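Local coordinates for Rho guanine nucleotide exchange factor TIAM2 (Mus musculus, PDB 3A8P), which activates the small GTPase RAC1 by stimulating GDP–GTP exchange, linking extracellular signals such as laminin to the cytoskeleton and neurite growth, at residues Q109-L112 with E113-T117; F196-R199 with C200-A203; L210-P213 with K214-L217. All coordinates share one frame; numbering follows the deposited sequence.

How the interactions relate
The three contacts sit in the PHCCEx part of the protein, a protein- and membrane-binding module. Interaction 1 opens the last helix of the PH domain, while interactions 2 and 3 belong to the CC-Ex portion. Interactions 1 and 2 do not touch: their centres are about 16 Å apart and their nearest atoms about 6 Å. The residues 210-213 of interaction 3 bridge them. Leu210 CD1 packs against Val116 CG1 of interaction 1 at 3.9 Å, and Pro211 CG reaches Cys200 SG of interaction 2 at 3.6 Å. Further along, Leu216 CD2 meets Phe196 CG at 3.5 Å, fastening the short helix 213-217 to the long helix 171-206.

Interaction 1 (Q109-L112 with E113-T117); sequences QTDL and ENWVT
Asp111 and Trp115, one turn apart, run side by side, with the carboxylate plane turned 81° from the indole plane and OD2 at the ring's edge, near CD1 and NE1. A water completes the join, donating to Asp111 OD2 at 2.7 Å. Lying in the plane of the indole, its oxygen accepts from Trp115 NE1 at 2.9 Å. A second water serves the other branch and donates to Asp111 OD1 at 2.6 Å. The same water accepts from Asn114 ND2 at 2.8 Å. Gln109 and Glu113 form the neighbouring polar pair. Gln109 NE2 donates to Glu113 OE2 at 2.7 Å, nearly straight at 172°, within the amide plane and onto the anti lone pair of the carboxylate; the bend of the glutamine chain at CB-CG (chi2 56°) brings the amide alongside the next turn.

These pairs ride on the first turns of the C-terminal helix of the PH domain, which closes one end of the bent antiparallel barrel. On its inner side Leu112 CD2 meets Val116 CG2 at 4.1 Å, and these two residues rest on Ser81 and Val79 of strand 78-81, while Trp115 reaches Leu17 of strand 11-26. Glu113 O is doubly used, taking both Thr117 N and Thr117 OG1 (2.9 Å from OG1) from opposite faces of its carbonyl plane.

The second shell fixes the aspartate. Thr107 N donates to OD2, and Lys13 forms a salt bridge with OD1 while making a cation-pi contact with the Trp115 ring. In place of Asp111, an alanine would probably leave Lys13 without its carboxylate mate, Thr107 N without its acceptor, and both waters held from the Trp115 and Asn114 side alone. The backbone N of Asp111 is held in turn by Ser108 OG.

Interaction 2 (F196-R199 with C200-A203); sequences FRMR and CYLA
Tyr201 OH accepts from Arg197 NH1 at 3.3 Å, with an N-H...O angle of 160°, and is also hydrogen-bonded to Ser77 O. The hydroxyl lies in the guanidinium plane at its edge, whereas the phenol ring stands at 83° to that plane. A bend at CG-CD (chi3 65°) turns the guanidinium so that NH1 can serve Tyr201 OH and a salt bridge to Asp76 together. Met198 CE sits over the centre of one guanidinium face of Arg197 and lies oblique to the Tyr201 ring, 3.8 Å from Tyr201 CD2.

Arg197 O lies over one face of the Tyr201 ring, offset toward the rim, 3.4 Å from Tyr201 CD1, while it accepts the Tyr201 N hydrogen. On another side of the helix Cys200 SG sits 4.1 Å from the Phe196 ring centroid, an oblique sulfur-aromatic contact.

Around this turn pack Cys123 and Ala124 of helix 109-130, Leu140 of helix 136-165 and Ile78 of strand 78-81. The contact thus lies near the C-terminal end of helix 171-206, a predicted coiled coil up to Met198 and the second arm of the antiparallel CC-Ex hairpin with helix 136-165, where that arm packs against the PH domain.

Interaction 3 (L210-P213 with K214-L217); sequences LPNP and KSLL
An Asx turn starts the short helix 213-217, with Asn212 as its N-cap and Pro213 in the middle of the turn. The evidence is a bond between residues two apart: Asn212 OD1 accepts from Lys214 N at 2.8 Å, the N-H...O angle being a bent 133° and the donor tilted from the amide plane. Asn212 CG lies opposite its own backbone N (chi1 -171°), a setting that swings the amide forward over the first turn, where OD1 also touches Lys214 CB at 3.1 Å. The cap therefore occupies an N-H that the helix could not satisfy from its own carbonyls.

A backbone bond overlaps the Asx turn: Ser215 N, three residues on, donates to Asn212 O at 3.1 Å, and it approaches from above the carbonyl plane instead of along a lone pair. Pro213, which has no N-H to lose at this first position, contributes its carbonyl: Pro213 O accepts from Leu217 N at 3.0 Å and more weakly from Leu216 N.

The segment leads from the loop after helix 171-206 into helix 213-217. Leu210 packs on His120 of helix 109-130, and Leu216 touches Met193 of helix 171-206 as well as Val236 and Phe239 of helix 236-245. At the outer side, Ser215 OG comes to rest 3.6 Å from Asn212 CB.

Interaction 1 (Q109-L112 with E113-T117)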
loop_
_atom_site.group_PDB
_atom_site.type_symbol
_atom_site.label_atom_id
_atom_site.label_comp_id
_atom_site.label_asym_id
_atom_site.label_seq_id
_atom_site.Cartn_x
_atom_site.Cartn_y
_atom_site.Cartn_z
ATOM N N GLN A 109 -17.070 -12.203 -5.968
ATOM C CA GLN A 109 -16.980 -10.866 -5.391
ATOM C C GLN A 109 -17.004 -10.988 -3.874
ATOM O O GLN A 109 -16.267 -10.295 -3.180
ATOM C CB GLN A 109 -18.148 -9.989 -5.866
ATOM C CG GLN A 109 -18.264 -8.619 -5.172
ATOM C CD GLN A 109 -17.000 -7.758 -5.280
ATOM O OE1 GLN A 109 -16.313 -7.758 -6.306
ATOM N NE2 GLN A 109 -16.707 -7.001 -4.224
ATOM N N THR A 110 -17.854 -11.873 -3.362
ATOM C CA THR A 110 -17.948 -12.079 -1.914
ATOM C C THR A 110 -16.623 -12.618 -1.374
ATOM O O THR A 110 -16.146 -12.187 -0.328
ATOM C CB THR A 110 -19.058 -13.086 -1.552
ATOM O OG1 THR A 110 -20.330 -12.553 -1.937
ATOM C CG2 THR A 110 -19.061 -13.353 -0.049
ATOM N N ASP A 111 -16.034 -13.564 -2.095
ATOM C CA ASP A 111 -14.768 -14.140 -1.668
ATOM C C ASP A 111 -13.692 -13.047 -1.653
ATOM O O ASP A 111 -12.884 -12.978 -0.724
ATOM C CB ASP A 111 -14.378 -15.281 -2.604
ATOM C CG ASP A 111 -13.152 -16.036 -2.129
ATOM O OD1 ASP A 111 -13.134 -16.479 -0.959
ATOM O OD2 ASP A 111 -12.208 -16.190 -2.932
ATOM N N LEU A 112 -13.697 -12.178 -2.664
ATOM C CA LEU A 112 -12.722 -11.084 -2.723
ATOM C C LEU A 112 -12.859 -10.185 -1.496
ATOM O O LEU A 112 -11.868 -9.825 -0.858
ATOM C CB LEU A 112 -12.910 -10.260 -4.007
ATOM C CG LEU A 112 -12.049 -9.002 -4.203
ATOM C CD1 LEU A 112 -11.933 -8.690 -5.691
ATOM C CD2 LEU A 112 -12.669 -7.814 -3.464
ATOM N N GLU A 113 -14.095 -9.835 -1.153
ATOM C CA GLU A 113 -14.329 -8.977 0.002
ATOM C C GLU A 113 -13.882 -9.654 1.284
ATOM O O GLU A 113 -13.353 -9.001 2.182
ATOM C CB GLU A 113 -15.810 -8.605 0.108
ATOM C CG GLU A 113 -16.268 -7.621 -0.947
ATOM C CD GLU A 113 -17.776 -7.493 -0.996
ATOM O OE1 GLU A 113 -18.412 -7.570 0.076
ATOM O OE2 GLU A 113 -18.322 -7.309 -2.103
ATOM N N ASN A 114 -14.097 -10.961 1.378
ATOM C CA ASN A 114 -13.693 -11.686 2.570
ATOM C C ASN A 114 -12.168 -11.683 2.726
ATOM O O ASN A 114 -11.661 -11.570 3.845
ATOM C CB ASN A 114 -14.223 -13.127 2.538
ATOM C CG ASN A 114 -15.729 -13.199 2.730
ATOM O OD1 ASN A 114 -16.332 -12.292 3.294
ATOM N ND2 ASN A 114 -16.339 -14.289 2.276
ATOM N N TRP A 115 -11.449 -11.804 1.608
ATOM C CA TRP A 115 -9.984 -11.803 1.617
ATOM C C TRP A 115 -9.439 -10.437 2.012
ATOM O O TRP A 115 -8.522 -10.330 2.834
ATOM C CB TRP A 115 -9.433 -12.173 0.238
ATOM C CG TRP A 115 -9.266 -13.651 0.033
ATOM C CD1 TRP A 115 -10.018 -14.462 -0.764
ATOM C CD2 TRP A 115 -8.283 -14.494 0.654
ATOM N NE1 TRP A 115 -9.565 -15.761 -0.680
ATOM C CE2 TRP A 115 -8.502 -15.809 0.182
ATOM C CE3 TRP A 115 -7.239 -14.263 1.564
ATOM C CZ2 TRP A 115 -7.713 -16.896 0.587
ATOM C CZ3 TRP A 115 -6.450 -15.345 1.970
ATOM C CH2 TRP A 115 -6.695 -16.646 1.478
ATOM N N VAL A 116 -10.002 -9.394 1.412
ATOM C CA VAL A 116 -9.577 -8.038 1.712
ATOM C C VAL A 116 -9.794 -7.754 3.194
ATOM O O VAL A 116 -8.910 -7.230 3.865
ATOM C CB VAL A 116 -10.365 -7.000 0.864
ATOM C CG1 VAL A 116 -10.135 -5.584 1.405
ATOM C CG2 VAL A 116 -9.912 -7.076 -0.574
ATOM N N THR A 117 -10.972 -8.109 3.698
ATOM C CA THR A 117 -11.298 -7.886 5.100
ATOM C C THR A 117 -10.331 -8.651 6.006
ATOM O O THR A 117 -9.819 -8.112 6.992
ATOM C CB THR A 117 -12.749 -8.340 5.407
ATOM O OG1 THR A 117 -13.670 -7.540 4.655
ATOM C CG2 THR A 117 -13.061 -8.206 6.908
HETATM O O HOH W 1 -10.446 -18.026 -2.176
HETATM O O HOH W 2 -14.830 -16.376 1.068
#

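Interaction 2 (F196-R199 with C200-A203)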
loop_
_atom_site.group_PDB
_atom_site.type_symbol
_atom_site.label_atom_id
_atom_site.label_comp_id
_atom_site.label_asym_id
_atom_site.label_seq_id
_atom_site.Cartn_x
_atom_site.Cartn_y
_atom_site.Cartn_z
ATOM N N PHE A 196 -4.421 6.661 4.297
ATOM C CA PHE A 196 -5.272 5.782 3.496
ATOM C C PHE A 196 -5.262 4.364 4.079
ATOM O O PHE A 196 -6.310 3.726 4.228
ATOM C CB PHE A 196 -4.778 5.746 2.049
ATOM C CG PHE A 196 -5.676 4.973 1.119
ATOM C CD1 PHE A 196 -6.842 5.545 0.621
ATOM C CD2 PHE A 196 -5.350 3.677 0.737
ATOM C CE1 PHE A 196 -7.674 4.834 -0.248
ATOM C CE2 PHE A 196 -6.173 2.957 -0.129
ATOM C CZ PHE A 196 -7.335 3.538 -0.622
ATOM N N ARG A 197 -4.065 3.881 4.400
ATOM C CA ARG A 197 -3.885 2.549 4.955
ATOM C C ARG A 197 -4.660 2.423 6.265
ATOM O O ARG A 197 -5.367 1.433 6.480
ATOM C CB ARG A 197 -2.387 2.279 5.180
ATOM C CG ARG A 197 -2.044 0.856 5.599
ATOM C CD ARG A 197 -0.560 0.575 5.362
ATOM N NE ARG A 197 0.313 1.388 6.209
ATOM C CZ ARG A 197 0.771 1.007 7.399
ATOM N NH1 ARG A 197 0.447 -0.179 7.894
ATOM N NH2 ARG A 197 1.553 1.816 8.102
ATOM N N MET A 198 -4.545 3.431 7.127
ATOM C CA MET A 198 -5.260 3.415 8.407
ATOM C C MET A 198 -6.772 3.346 8.188
ATOM O O MET A 198 -7.479 2.636 8.907
ATOM C CB MET A 198 -4.926 4.660 9.241
ATOM C CG MET A 198 -3.477 4.744 9.697
ATOM S SD MET A 198 -2.998 3.477 10.888
ATOM C CE MET A 198 -2.377 2.168 9.798
ATOM N N ARG A 199 -7.271 4.077 7.195
ATOM C CA ARG A 199 -8.701 4.063 6.915
ATOM C C ARG A 199 -9.145 2.713 6.362
ATOM O O ARG A 199 -10.270 2.273 6.622
ATOM C CB ARG A 199 -9.062 5.187 5.950
ATOM C CG ARG A 199 -9.154 6.532 6.650
ATOM C CD ARG A 199 -9.167 7.672 5.672
ATOM N NE ARG A 199 -9.441 8.942 6.339
ATOM C CZ ARG A 199 -9.244 10.128 5.776
ATOM N NH1 ARG A 199 -8.765 10.198 4.538
ATOM N NH2 ARG A 199 -9.529 11.238 6.445
ATOM N N CYS A 200 -8.263 2.056 5.609
ATOM C CA CYS A 200 -8.576 0.741 5.061
ATOM C C CYS A 200 -8.753 -0.229 6.221
ATOM O O CYS A 200 -9.697 -1.018 6.237
ATOM C CB CYS A 200 -7.452 0.236 4.153
ATOM S SG CYS A 200 -7.348 0.999 2.514
ATOM N N TYR A 201 -7.840 -0.179 7.187
ATOM C CA TYR A 201 -7.924 -1.065 8.346
ATOM C C TYR A 201 -9.220 -0.789 9.113
ATOM O O TYR A 201 -9.974 -1.710 9.423
ATOM C CB TYR A 201 -6.703 -0.887 9.266
ATOM C CG TYR A 201 -5.374 -1.305 8.645
ATOM C CD1 TYR A 201 -5.314 -1.826 7.344
ATOM C CD2 TYR A 201 -4.178 -1.166 9.350
ATOM C CE1 TYR A 201 -4.100 -2.193 6.764
ATOM C CE2 TYR A 201 -2.950 -1.535 8.777
ATOM C CZ TYR A 201 -2.921 -2.045 7.486
ATOM O OH TYR A 201 -1.721 -2.409 6.912
ATOM N N LEU A 202 -9.489 0.477 9.401
ATOM C CA LEU A 202 -10.710 0.838 10.117
ATOM C C LEU A 202 -11.969 0.366 9.391
ATOM O O LEU A 202 -12.886 -0.165 10.010
ATOM C CB LEU A 202 -10.786 2.354 10.313
ATOM C CG LEU A 202 -10.072 2.919 11.545
ATOM C CD1 LEU A 202 -9.867 4.429 11.385
ATOM C CD2 LEU A 202 -10.899 2.604 12.800
ATOM N N ALA A 203 -12.016 0.565 8.078
ATOM C CA ALA A 203 -13.186 0.167 7.319
ATOM C C ALA A 203 -13.372 -1.342 7.370
ATOM O O ALA A 203 -14.490 -1.823 7.533
ATOM C CB ALA A 203 -13.072 0.635 5.877
#

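Interaction 3 (L210-P213 with K214-L217)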
loop_
_atom_site.group_PDB
_atom_site.type_symbol
_atom_site.label_atom_id
_atom_site.label_comp_id
_atom_site.label_asym_id
_atom_site.label_seq_id
_atom_site.Cartn_x
_atom_site.Cartn_y
_atom_site.Cartn_z
ATOM N N LEU A 210 -14.432 0.917 2.022
ATOM C CA LEU A 210 -13.019 1.284 2.046
ATOM C C LEU A 210 -12.857 2.714 1.528
ATOM O O LEU A 210 -13.683 3.199 0.748
ATOM C CB LEU A 210 -12.210 0.322 1.165
ATOM C CG LEU A 210 -12.019 -1.117 1.660
ATOM C CD1 LEU A 210 -11.413 -1.961 0.548
ATOM C CD2 LEU A 210 -11.116 -1.132 2.879
ATOM N N PRO A 211 -11.782 3.402 1.946
ATOM C CA PRO A 211 -11.546 4.778 1.502
ATOM C C PRO A 211 -11.401 4.884 -0.021
ATOM O O PRO A 211 -10.833 3.997 -0.653
ATOM C CB PRO A 211 -10.270 5.164 2.249
ATOM C CG PRO A 211 -9.530 3.824 2.360
ATOM C CD PRO A 211 -10.662 2.913 2.776
ATOM N N ASN A 212 -11.932 5.968 -0.589
ATOM C CA ASN A 212 -11.888 6.225 -2.035
ATOM C C ASN A 212 -10.436 6.355 -2.506
ATOM O O ASN A 212 -9.737 7.294 -2.127
ATOM C CB ASN A 212 -12.643 7.525 -2.345
ATOM C CG ASN A 212 -12.846 7.760 -3.841
ATOM O OD1 ASN A 212 -11.997 7.416 -4.667
ATOM N ND2 ASN A 212 -13.976 8.372 -4.187
ATOM N N PRO A 213 -9.966 5.412 -3.341
ATOM C CA PRO A 213 -8.585 5.458 -3.843
ATOM C C PRO A 213 -8.267 6.708 -4.654
ATOM O O PRO A 213 -7.134 7.197 -4.640
ATOM C CB PRO A 213 -8.468 4.176 -4.674
ATOM C CG PRO A 213 -9.874 3.931 -5.127
ATOM C CD PRO A 213 -10.697 4.264 -3.907
ATOM N N LYS A 214 -9.265 7.228 -5.355
ATOM C CA LYS A 214 -9.072 8.425 -6.170
ATOM C C LYS A 214 -8.610 9.596 -5.316
ATOM O O LYS A 214 -7.863 10.455 -5.785
ATOM C CB LYS A 214 -10.375 8.805 -6.878
ATOM C CG LYS A 214 -10.885 7.755 -7.827
ATOM C CD LYS A 214 -9.903 7.526 -8.962
ATOM C CE LYS A 214 -10.548 6.709 -10.070
ATOM N NZ LYS A 214 -11.821 7.355 -10.485
ATOM N N SER A 215 -9.069 9.629 -4.067
ATOM C CA SER A 215 -8.709 10.703 -3.145
ATOM C C SER A 215 -7.227 10.632 -2.773
ATOM O O SER A 215 -6.587 11.656 -2.533
ATOM C CB SER A 215 -9.575 10.630 -1.881
ATOM O OG SER A 215 -10.959 10.710 -2.206
ATOM N N LEU A 216 -6.682 9.422 -2.710
ATOM C CA LEU A 216 -5.268 9.262 -2.398
ATOM C C LEU A 216 -4.413 9.622 -3.627
ATOM O O LEU A 216 -3.385 10.285 -3.509
ATOM C CB LEU A 216 -4.972 7.819 -1.979
ATOM C CG LEU A 216 -3.493 7.460 -1.815
ATOM C CD1 LEU A 216 -2.807 8.419 -0.836
ATOM C CD2 LEU A 216 -3.380 6.030 -1.331
ATOM N N LEU A 217 -4.847 9.200 -4.808
ATOM C CA LEU A 217 -4.074 9.487 -6.012
ATOM C C LEU A 217 -3.996 10.980 -6.328
ATOM O O LEU A 217 -3.130 11.419 -7.080
ATOM C CB LEU A 217 -4.639 8.706 -7.199
ATOM C CG LEU A 217 -4.404 7.194 -7.108
ATOM C CD1 LEU A 217 -4.942 6.510 -8.355
ATOM C CD2 LEU A 217 -2.913 6.915 -6.958
#